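Local coordinates for protein pertussis toxin-like subunit ArtA (Escherichia coli, PDB 4Z9D) that binds NAD and, as the A subunit of a pertussis-like AB5 toxin, probably transfers ADP-ribose to host trimeric G proteins, at residues I103-G107 and F108-M112; R13-E16 and E17-D21; N62-R65 and Q66-S70. The protein carries 2 engineered substitutions. All coordinates share one frame; numbering follows the deposited sequence.

Contact 1: residues I103-G107 and F108-M112; sequences ITFSG and FERIM
Between Ser106 and Glu109, whose CA atoms are 5.1 Å apart, the chain passes from an extended loop into the first turn of helix 107-112. The two residues form a capping box, each side chain bonding the other's backbone N-H. Ser106, at the N-cap, takes Glu109 N on its OG at 3.0 Å, and an N-H...O angle of 167° makes the bond nearly straight. Its OG sits between the backbone N and the carbonyl carbon (chi1 72°), a rotamer that turns the hydroxyl back over the helix start. In return Glu109 reaches past Ser106, its CG 3.3 Å from Ser106 OG, and carries OE1 to Ser106 N at 2.8 Å. That bond uses the anti lone pair of OE1, the one facing away from OE2, and OE2 forms a salt bridge with Arg37. A carboxylate held at a helix N terminus and paired with an arginine would be expected to keep its charge.

Behind the box, Arg110 N bonds Ser106 O at 3.1 Å and begins the regular helical pattern. Its side chain runs back over Phe105, crossing it at about a right angle. The ring and guanidinium planes are 73° apart, so the two do not lie flat on one another; CB and CG of Phe105 lie over one guanidinium face. Thr99 on helix 92-100 bonds Arg110 NH1, and the same helix packs against the buried Phe105 ring. The nearest approach of that ring to the guanidinium is Phe105 CD2 to Arg110 NH1, 3.6 Å.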
loop_
_atom_site.group_PDB
_atom_site.type_symbol
_atom_site.label_atom_id
_atom_site.label_comp_id
_atom_site.label_asym_id
_atom_site.label_seq_id
_atom_site.Cartn_x
_atom_site.Cartn_y
_atom_site.Cartn_z
ATOM N N ILE A 103 -0.463 -23.765 -1.243
ATOM C CA ILE A 103 -1.539 -22.791 -1.140
ATOM C C ILE A 103 -2.075 -22.497 -2.555
ATOM O O ILE A 103 -1.306 -22.359 -3.513
ATOM C CB ILE A 103 -1.061 -21.496 -0.448
ATOM C CG1 ILE A 103 -0.535 -21.808 0.953
ATOM C CG2 ILE A 103 -2.166 -20.461 -0.407
ATOM C CD1 ILE A 103 -1.567 -22.443 1.850
ATOM N N THR A 104 -3.393 -22.415 -2.689
ATOM C CA THR A 104 -3.997 -22.204 -4.000
ATOM C C THR A 104 -4.513 -20.787 -4.164
ATOM O O THR A 104 -5.269 -20.286 -3.334
ATOM C CB THR A 104 -5.166 -23.170 -4.259
ATOM O OG1 THR A 104 -6.013 -23.220 -3.106
ATOM C CG2 THR A 104 -4.650 -24.563 -4.595
ATOM N N PHE A 105 -4.073 -20.135 -5.230
ATOM C CA PHE A 105 -4.628 -18.849 -5.606
ATOM C C PHE A 105 -5.591 -19.070 -6.762
ATOM O O PHE A 105 -5.241 -19.713 -7.746
ATOM C CB PHE A 105 -3.514 -17.872 -5.978
ATOM C CG PHE A 105 -2.603 -17.544 -4.825
ATOM C CD1 PHE A 105 -2.848 -16.444 -4.023
ATOM C CD2 PHE A 105 -1.513 -18.355 -4.533
ATOM C CE1 PHE A 105 -2.016 -16.147 -2.956
ATOM C CE2 PHE A 105 -0.680 -18.066 -3.476
ATOM C CZ PHE A 105 -0.932 -16.962 -2.681
ATOM N N SER A 106 -6.802 -18.546 -6.634
ATOM C CA SER A 106 -7.825 -18.749 -7.651
ATOM C C SER A 106 -7.488 -18.028 -8.942
ATOM O O SER A 106 -6.630 -17.141 -8.963
ATOM C CB SER A 106 -9.167 -18.269 -7.134
ATOM O OG SER A 106 -9.171 -16.858 -7.077
ATOM N N GLY A 107 -8.186 -18.384 -10.017
ATOM C CA GLY A 107 -8.017 -17.690 -11.278
ATOM C C GLY A 107 -8.283 -16.208 -11.103
ATOM O O GLY A 107 -7.612 -15.374 -11.719
ATOM N N PHE A 108 -9.255 -15.880 -10.255
ATOM C CA PHE A 108 -9.632 -14.489 -10.050
ATOM C C PHE A 108 -8.534 -13.723 -9.318
ATOM O O PHE A 108 -8.246 -12.571 -9.646
ATOM C CB PHE A 108 -10.945 -14.380 -9.282
ATOM C CG PHE A 108 -11.360 -12.958 -9.010
ATOM C CD1 PHE A 108 -11.206 -12.410 -7.746
ATOM C CD2 PHE A 108 -11.870 -12.160 -10.023
ATOM C CE1 PHE A 108 -11.568 -11.101 -7.488
ATOM C CE2 PHE A 108 -12.246 -10.849 -9.773
ATOM C CZ PHE A 108 -12.092 -10.318 -8.505
ATOM N N GLU A 109 -7.967 -14.337 -8.289
ATOM C CA GLU A 109 -6.867 -13.715 -7.551
ATOM C C GLU A 109 -5.679 -13.417 -8.461
ATOM O O GLU A 109 -5.071 -12.344 -8.374
ATOM C CB GLU A 109 -6.445 -14.609 -6.388
ATOM C CG GLU A 109 -7.482 -14.652 -5.272
ATOM C CD GLU A 109 -7.100 -15.590 -4.143
ATOM O OE1 GLU A 109 -6.822 -16.775 -4.431
ATOM O OE2 GLU A 109 -7.095 -15.148 -2.969
ATOM N N ARG A 110 -5.355 -14.357 -9.348
ATOM C CA ARG A 110 -4.188 -14.182 -10.205
ATOM C C ARG A 110 -4.427 -13.087 -11.229
ATOM O O ARG A 110 -3.499 -12.364 -11.592
ATOM C CB ARG A 110 -3.805 -15.501 -10.879
ATOM C CG ARG A 110 -3.463 -16.595 -9.865
ATOM C CD ARG A 110 -2.485 -17.622 -10.401
ATOM N NE ARG A 110 -2.117 -18.596 -9.371
ATOM C CZ ARG A 110 -0.945 -18.612 -8.747
ATOM N NH1 ARG A 110 -0.694 -19.536 -7.824
ATOM N NH2 ARG A 110 -0.024 -17.706 -9.043
ATOM N N ILE A 111 -5.667 -12.957 -11.692
ATOM C CA ILE A 111 -6.015 -11.843 -12.572
ATOM C C ILE A 111 -5.830 -10.496 -11.858
ATOM O O ILE A 111 -5.330 -9.539 -12.440
ATOM C CB ILE A 111 -7.456 -11.985 -13.102
ATOM C CG1 ILE A 111 -7.457 -12.931 -14.306
ATOM C CG2 ILE A 111 -8.032 -10.643 -13.532
ATOM C CD1 ILE A 111 -8.824 -13.289 -14.786
ATOM N N MET A 112 -6.210 -10.435 -10.591
ATOM C CA MET A 112 -6.076 -9.210 -9.809
ATOM C C MET A 112 -4.603 -8.827 -9.566
ATOM O O MET A 112 -4.295 -7.645 -9.368
ATOM C CB MET A 112 -6.814 -9.366 -8.471
ATOM C CG MET A 112 -8.347 -9.370 -8.598
ATOM S SD MET A 112 -8.992 -7.768 -9.151
ATOM C CE MET A 112 -8.671 -6.762 -7.696
#

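Contact 2: residues R13-E16 and E17-D21; sequences RPPE and EIFRD. With NAD (nicotinamide-adenine-dinucleotide), chain F.
Arg13, just ahead of helix 15-21, sends its side chain past Glu17 and Ile18 of the first turn to the adenine of NAD. Pro14 is the N-cap, and its carbonyl O accepts from Ile18 N at 3.0 Å in an almost straight bond. Arg13 CB meets Ile18 CD1 at 3.8 Å. The next carbon, CG, lies 3.6 Å from Glu17 OE1, and CD comes near Glu17 OE2, the carboxylate plane standing steeply to the guanidinium. NE passes the adenosine ribose, 3.7 Å from NAD C2B. The bend at chi3 (-69°) turns the group beyond it flat to the base: the guanidinium and adenine planes are only about 15° apart, and NAD C4A sits over the guanidinium centre. Ile18 CD1 lies over the opposite face, toward its rim, so the group is held between hydrocarbon and base. At the tip, NH2 forms a salt bridge with Asp11 and approaches NAD C8A at 3.5 Å, while NH1 donates weakly to a water, which in turn donates to Glu17 OE2.

Further along, the helix packs on the strands 77-83 and 130-139. Pro15 lies over the face of Phe19 in a CH-pi contact, and its carbonyl O bonds Phe19 N. Pro15 CB stands 3.7 Å from the centroid of the Phe19 ring, 17° off the ring normal.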
loop_
_atom_site.group_PDB
_atom_site.type_symbol
_atom_site.label_atom_id
_atom_site.label_comp_id
_atom_site.label_asym_id
_atom_site.label_seq_id
_atom_site.Cartn_x
_atom_site.Cartn_y
_atom_site.Cartn_z
ATOM N N ARG A 13 -5.803 9.369 6.395
ATOM C CA ARG A 13 -5.141 10.200 7.393
ATOM C C ARG A 13 -4.284 11.275 6.739
ATOM O O ARG A 13 -3.671 11.031 5.698
ATOM C CB ARG A 13 -4.306 9.345 8.343
ATOM C CG ARG A 13 -5.179 8.488 9.230
ATOM C CD ARG A 13 -4.422 7.321 9.819
ATOM N NE ARG A 13 -4.045 6.301 8.855
ATOM C CZ ARG A 13 -3.159 5.354 9.131
ATOM N NH1 ARG A 13 -2.626 5.320 10.346
ATOM N NH2 ARG A 13 -2.824 4.437 8.221
ATOM N N PRO A 14 -4.254 12.478 7.340
ATOM C CA PRO A 14 -3.594 13.663 6.771
ATOM C C PRO A 14 -2.090 13.730 7.037
ATOM O O PRO A 14 -1.602 13.056 7.935
ATOM C CB PRO A 14 -4.309 14.823 7.478
ATOM C CG PRO A 14 -4.657 14.259 8.823
ATOM C CD PRO A 14 -4.986 12.803 8.582
ATOM N N PRO A 15 -1.359 14.527 6.240
ATOM C CA PRO A 15 0.107 14.586 6.288
ATOM C C PRO A 15 0.623 14.959 7.668
ATOM O O PRO A 15 1.678 14.485 8.082
ATOM C CB PRO A 15 0.452 15.670 5.259
ATOM C CG PRO A 15 -0.672 15.647 4.300
ATOM C CD PRO A 15 -1.900 15.264 5.080
ATOM N N GLU A 16 -0.110 15.803 8.380
ATOM C CA GLU A 16 0.356 16.238 9.682
ATOM C C GLU A 16 0.563 15.065 10.630
ATOM O O GLU A 16 1.565 15.001 11.347
ATOM C CB GLU A 16 -0.645 17.226 10.279
ATOM C CG GLU A 16 -0.255 17.733 11.633
ATOM C CD GLU A 16 1.017 18.536 11.624
ATOM O OE1 GLU A 16 1.450 18.991 10.537
ATOM O OE2 GLU A 16 1.599 18.681 12.719
ATOM N N GLU A 17 -0.352 14.107 10.579
ATOM C CA GLU A 17 -0.211 12.880 11.346
ATOM C C GLU A 17 0.823 11.942 10.719
ATOM O O GLU A 17 1.727 11.432 11.391
ATOM C CB GLU A 17 -1.562 12.178 11.459
ATOM C CG GLU A 17 -1.510 10.891 12.250
ATOM C CD GLU A 17 -2.798 10.111 12.167
ATOM O OE1 GLU A 17 -3.808 10.692 11.717
ATOM O OE2 GLU A 17 -2.811 8.928 12.578
ATOM N N ILE A 18 0.658 11.710 9.421
ATOM C CA ILE A 18 1.444 10.721 8.701
ATOM C C ILE A 18 2.913 11.124 8.521
ATOM O O ILE A 18 3.792 10.282 8.657
ATOM C CB ILE A 18 0.780 10.415 7.340
ATOM C CG1 ILE A 18 -0.622 9.829 7.566
ATOM C CG2 ILE A 18 1.613 9.455 6.529
ATOM C CD1 ILE A 18 -0.629 8.575 8.483
ATOM N N PHE A 19 3.196 12.396 8.255
ATOM C CA PHE A 19 4.592 12.816 8.101
ATOM C C PHE A 19 5.353 12.622 9.406
ATOM O O PHE A 19 6.555 12.324 9.414
ATOM C CB PHE A 19 4.690 14.283 7.696
ATOM C CG PHE A 19 4.336 14.554 6.259
ATOM C CD1 PHE A 19 4.205 15.860 5.819
ATOM C CD2 PHE A 19 4.113 13.519 5.355
ATOM C CE1 PHE A 19 3.870 16.138 4.508
ATOM C CE2 PHE A 19 3.794 13.794 4.037
ATOM C CZ PHE A 19 3.666 15.109 3.618
ATOM N N ARG A 20 4.618 12.749 10.506
ATOM C CA ARG A 20 5.206 12.689 11.834
ATOM C C ARG A 20 5.356 11.229 12.237
ATOM O O ARG A 20 6.432 10.793 12.643
ATOM C CB ARG A 20 4.318 13.413 12.851
ATOM C CG ARG A 20 4.844 13.374 14.280
ATOM C CD ARG A 20 3.700 13.253 15.270
ATOM N NE ARG A 20 2.694 14.293 15.162
ATOM C CZ ARG A 20 1.395 14.058 15.312
ATOM N NH1 ARG A 20 0.516 15.044 15.197
ATOM N NH2 ARG A 20 0.971 12.820 15.522
ATOM N N ASP A 21 4.264 10.482 12.103
ATOM C CA ASP A 21 4.165 9.123 12.640
ATOM C C ASP A 21 4.471 8.000 11.661
ATOM O O ASP A 21 4.755 6.875 12.075
ATOM C CB ASP A 21 2.759 8.896 13.193
ATOM C CG ASP A 21 2.424 9.829 14.331
ATOM O OD1 ASP A 21 3.368 10.373 14.922
ATOM O OD2 ASP A 21 1.224 10.030 14.618
HETATM P PA NAD F . -6.054 -0.378 5.391
HETATM O O1A NAD F . -4.575 -0.407 5.529
HETATM O O2A NAD F . -6.897 -1.067 6.401
HETATM O O5B NAD F . -6.485 1.189 5.269
HETATM C C5B NAD F . -7.845 1.652 5.213
HETATM C C4B NAD F . -7.992 2.789 6.246
HETATM O O4B NAD F . -7.863 2.263 7.602
HETATM C C3B NAD F . -6.837 3.735 6.117
HETATM O O3B NAD F . -7.105 4.626 4.990
HETATM C C2B NAD F . -6.972 4.460 7.425
HETATM O O2B NAD F . -8.201 5.167 7.408
HETATM C C1B NAD F . -7.152 3.270 8.380
HETATM N N9A NAD F . -5.929 2.537 8.864
HETATM C C8A NAD F . -5.066 1.708 8.276
HETATM N N7A NAD F . -4.184 1.312 9.197
HETATM C C5A NAD F . -4.509 1.876 10.364
HETATM C C6A NAD F . -3.961 1.807 11.591
HETATM N N6A NAD F . -2.883 1.038 11.723
HETATM N N1A NAD F . -4.463 2.479 12.640
HETATM C C2A NAD F . -5.596 3.265 12.440
HETATM N N3A NAD F . -6.150 3.325 11.154
HETATM C C4A NAD F . -5.594 2.628 10.149
HETATM O O3 NAD F . -6.456 -0.959 3.978
HETATM P PN NAD F . -5.722 -0.533 2.591
HETATM O O1N NAD F . -4.266 -0.311 2.811
HETATM O O2N NAD F . -6.545 0.491 1.912
HETATM O O5D NAD F . -5.857 -1.923 1.829
HETATM C C5D NAD F . -7.124 -2.566 1.632
HETATM C C4D NAD F . -7.061 -3.447 0.380
HETATM O O4D NAD F . -6.555 -2.560 -0.676
HETATM C C3D NAD F . -6.040 -4.589 0.536
HETATM O O3D NAD F . -6.391 -5.700 -0.297
HETATM C C2D NAD F . -4.815 -3.910 -0.044
HETATM O O2D NAD F . -3.817 -4.878 -0.438
HETATM C C1D NAD F . -5.382 -3.169 -1.248
HETATM N N1N NAD F . -4.392 -2.137 -1.719
HETATM C C2N NAD F . -4.385 -0.838 -1.153
HETATM C C3N NAD F . -3.457 0.134 -1.531
HETATM C C7N NAD F . -3.472 1.425 -0.972
HETATM O O7N NAD F . -2.741 2.380 -1.582
HETATM N N7N NAD F . -4.242 1.654 0.095
HETATM C C4N NAD F . -2.509 -0.201 -2.495
HETATM C C5N NAD F . -2.504 -1.472 -3.068
HETATM C C6N NAD F . -3.421 -2.446 -2.687
HETATM O O HOH W 1 -4.130 6.819 12.929
#

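Contact 3: residues N62-R65 and Q66-S70; sequences NIAR and QYYSS. With NAD (nicotinamide-adenine-dinucleotide), chain F.
Ile63 and Tyr67, one turn apart on helix 57-68, lie side by side and point the same way, towards NAD. The closest approach of the pair is Ile63 CG2 to Tyr67 CE2 at 3.6 Å. Both first torsions set the outgoing branch anti to the carbonyl carbon (chi1 -68° for Ile63 CG1 and -64° for Tyr67 CG), which, with the one-turn spacing, sends both the same way. The Tyr67 ring also has Ile63 O over one face, 3.5 Å above its plane, and the same oxygen accepts from Tyr67 N at 3.2 Å, the ordinary helical bond.

Tyr68 takes another direction, its CD1 approaching Ala64 CB at 4.3 Å. Its hydroxyl bonds Leu136 O and its ring stacks on Tyr138, fastening this side of the helix to strand 130-139. In the last turn of the helix, Arg65 O is gripped twice: Ser69 N bonds it at 3.0 Å and Ser69 OG at 2.9 Å, the two donors coming from opposite faces of the carbonyl plane.

At the ligand, the paired side chains divide the work. Ile63 CD1 rests 3.5 Å from NAD C4N, an apolar contact on the nicotinamide ring. Tyr67 OH donates to NAD O2N, an oxygen of the phosphate on the nicotinamide side, at 2.7 Å. One helix face thus supplies packing and a phosphate bond to the NAD pocket of this pertussis-toxin-like ADP-ribosyltransferase fold.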
loop_
_atom_site.group_PDB
_atom_site.type_symbol
_atom_site.label_atom_id
_atom_site.label_comp_id
_atom_site.label_asym_id
_atom_site.label_seq_id
_atom_site.Cartn_x
_atom_site.Cartn_y
_atom_site.Cartn_z
ATOM N N ASN A 62 -7.644 4.693 -9.087
ATOM C CA ASN A 62 -8.698 3.688 -9.093
ATOM C C ASN A 62 -9.014 3.175 -7.701
ATOM O O ASN A 62 -10.169 2.934 -7.367
ATOM C CB ASN A 62 -8.313 2.527 -9.997
ATOM C CG ASN A 62 -8.305 2.913 -11.466
ATOM O OD1 ASN A 62 -8.985 3.862 -11.884
ATOM N ND2 ASN A 62 -7.534 2.176 -12.263
ATOM N N ILE A 63 -7.974 2.979 -6.895
ATOM C CA ILE A 63 -8.159 2.653 -5.481
ATOM C C ILE A 63 -8.940 3.762 -4.759
ATOM O O ILE A 63 -9.871 3.492 -3.994
ATOM C CB ILE A 63 -6.792 2.425 -4.790
ATOM C CG1 ILE A 63 -6.138 1.149 -5.321
ATOM C CG2 ILE A 63 -6.939 2.351 -3.273
ATOM C CD1 ILE A 63 -4.656 1.018 -4.939
ATOM N N ALA A 64 -8.562 5.013 -5.007
ATOM C CA ALA A 64 -9.257 6.134 -4.389
ATOM C C ALA A 64 -10.729 6.183 -4.827
ATOM O O ALA A 64 -11.613 6.469 -4.013
ATOM C CB ALA A 64 -8.576 7.425 -4.732
ATOM N N ARG A 65 -10.984 5.928 -6.108
ATOM C CA ARG A 65 -12.361 5.916 -6.612
ATOM C C ARG A 65 -13.213 4.882 -5.883
ATOM O O ARG A 65 -14.364 5.145 -5.515
ATOM C CB ARG A 65 -12.381 5.621 -8.104
ATOM C CG ARG A 65 -13.776 5.441 -8.678
ATOM C CD ARG A 65 -13.702 5.286 -10.195
ATOM N NE ARG A 65 -13.239 6.520 -10.822
ATOM C CZ ARG A 65 -12.023 6.707 -11.319
ATOM N NH1 ARG A 65 -11.120 5.743 -11.258
ATOM N NH2 ARG A 65 -11.710 7.875 -11.862
ATOM N N GLN A 66 -12.625 3.707 -5.678
ATOM C CA GLN A 66 -13.291 2.612 -4.988
ATOM C C GLN A 66 -13.722 3.049 -3.588
ATOM O O GLN A 66 -14.862 2.818 -3.177
ATOM C CB GLN A 66 -12.353 1.401 -4.919
ATOM C CG GLN A 66 -12.917 0.177 -4.220
ATOM C CD GLN A 66 -11.836 -0.836 -3.858
ATOM O OE1 GLN A 66 -10.689 -0.727 -4.301
ATOM N NE2 GLN A 66 -12.198 -1.820 -3.040
ATOM N N TYR A 67 -12.820 3.716 -2.876
ATOM C CA TYR A 67 -13.108 4.174 -1.527
ATOM C C TYR A 67 -14.104 5.330 -1.516
ATOM O O TYR A 67 -15.051 5.325 -0.736
ATOM C CB TYR A 67 -11.815 4.580 -0.824
ATOM C CG TYR A 67 -10.864 3.417 -0.618
ATOM C CD1 TYR A 67 -11.296 2.108 -0.770
ATOM C CD2 TYR A 67 -9.536 3.631 -0.304
ATOM C CE1 TYR A 67 -10.439 1.043 -0.597
ATOM C CE2 TYR A 67 -8.665 2.571 -0.123
ATOM C CZ TYR A 67 -9.122 1.280 -0.273
ATOM O OH TYR A 67 -8.266 0.211 -0.098
ATOM N N TYR A 68 -13.891 6.308 -2.394
ATOM C CA TYR A 68 -14.764 7.483 -2.499
ATOM C C TYR A 68 -16.216 7.134 -2.800
ATOM O O TYR A 68 -17.139 7.791 -2.329
ATOM C CB TYR A 68 -14.247 8.408 -3.597
ATOM C CG TYR A 68 -13.259 9.461 -3.161
ATOM C CD1 TYR A 68 -12.098 9.686 -3.897
ATOM C CD2 TYR A 68 -13.493 10.249 -2.047
ATOM C CE1 TYR A 68 -11.187 10.651 -3.516
ATOM C CE2 TYR A 68 -12.589 11.219 -1.658
ATOM C CZ TYR A 68 -11.439 11.418 -2.402
ATOM O OH TYR A 68 -10.535 12.387 -2.025
ATOM N N SER A 69 -16.418 6.096 -3.592
ATOM C CA SER A 69 -17.754 5.781 -4.056
ATOM C C SER A 69 -18.445 4.752 -3.165
ATOM O O SER A 69 -19.549 4.321 -3.459
ATOM C CB SER A 69 -17.708 5.295 -5.511
ATOM O OG SER A 69 -17.066 4.042 -5.614
ATOM N N SER A 70 -17.778 4.333 -2.093
ATOM C CA SER A 70 -18.375 3.350 -1.197
ATOM C C SER A 70 -19.316 4.049 -0.211
ATOM O O SER A 70 -19.061 5.177 0.212
ATOM C CB SER A 70 -17.295 2.557 -0.459
ATOM O OG SER A 70 -16.611 3.357 0.475
HETATM P PA NAD F . -6.054 -0.378 5.391
HETATM O O1A NAD F . -4.575 -0.407 5.529
HETATM O O2A NAD F . -6.897 -1.067 6.401
HETATM O O5B NAD F . -6.485 1.189 5.269
HETATM C C5B NAD F . -7.845 1.652 5.213
HETATM C C4B NAD F . -7.992 2.789 6.246
HETATM O O4B NAD F . -7.863 2.263 7.602
HETATM C C3B NAD F . -6.837 3.735 6.117
HETATM O O3B NAD F . -7.105 4.626 4.990
HETATM C C2B NAD F . -6.972 4.460 7.425
HETATM O O2B NAD F . -8.201 5.167 7.408
HETATM C C1B NAD F . -7.152 3.270 8.380
HETATM N N9A NAD F . -5.929 2.537 8.864
HETATM C C8A NAD F . -5.066 1.708 8.276
HETATM N N7A NAD F . -4.184 1.312 9.197
HETATM C C5A NAD F . -4.509 1.876 10.364
HETATM C C6A NAD F . -3.961 1.807 11.591
HETATM N N6A NAD F . -2.883 1.038 11.723
HETATM N N1A NAD F . -4.463 2.479 12.640
HETATM C C2A NAD F . -5.596 3.265 12.440
HETATM N N3A NAD F . -6.150 3.325 11.154
HETATM C C4A NAD F . -5.594 2.628 10.149
HETATM O O3 NAD F . -6.456 -0.959 3.978
HETATM P PN NAD F . -5.722 -0.533 2.591
HETATM O O1N NAD F . -4.266 -0.311 2.811
HETATM O O2N NAD F . -6.545 0.491 1.912
HETATM O O5D NAD F . -5.857 -1.923 1.829
HETATM C C5D NAD F . -7.124 -2.566 1.632
HETATM C C4D NAD F . -7.061 -3.447 0.380
HETATM O O4D NAD F . -6.555 -2.560 -0.676
HETATM C C3D NAD F . -6.040 -4.589 0.536
HETATM O O3D NAD F . -6.391 -5.700 -0.297
HETATM C C2D NAD F . -4.815 -3.910 -0.044
HETATM O O2D NAD F . -3.817 -4.878 -0.438
HETATM C C1D NAD F . -5.382 -3.169 -1.248
HETATM N N1N NAD F . -4.392 -2.137 -1.719
HETATM C C2N NAD F . -4.385 -0.838 -1.153
HETATM C C3N NAD F . -3.457 0.134 -1.531
HETATM C C7N NAD F . -3.472 1.425 -0.972
HETATM O O7N NAD F . -2.741 2.380 -1.582
HETATM N N7N NAD F . -4.242 1.654 0.095
HETATM C C4N NAD F . -2.509 -0.201 -2.495
HETATM C C5N NAD F . -2.504 -1.472 -3.068
HETATM C C6N NAD F . -3.421 -2.446 -2.687
#

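How the contacts relate
From the N terminus the contacts follow in series, contact 2 (13-21), contact 3 (62-70), then contact 1 (103-112). Each closes only a helical turn within one continuous segment, so none nests in or crosses another. Contact 2 ties the start of helix 15-21 to the strands 77-83 and 130-139, and contact 3 sets the end of helix 57-68 against the same two strands. Their centres are about 21 Å apart, with NAD spanning the interval: adenine at contact 2, nicotinamide and its phosphate at contact 3. Contact 1, centred about 34 Å from contact 2, lies across the chain's centre from it and joins helix 107-112 to helices 92-100 and 32-37.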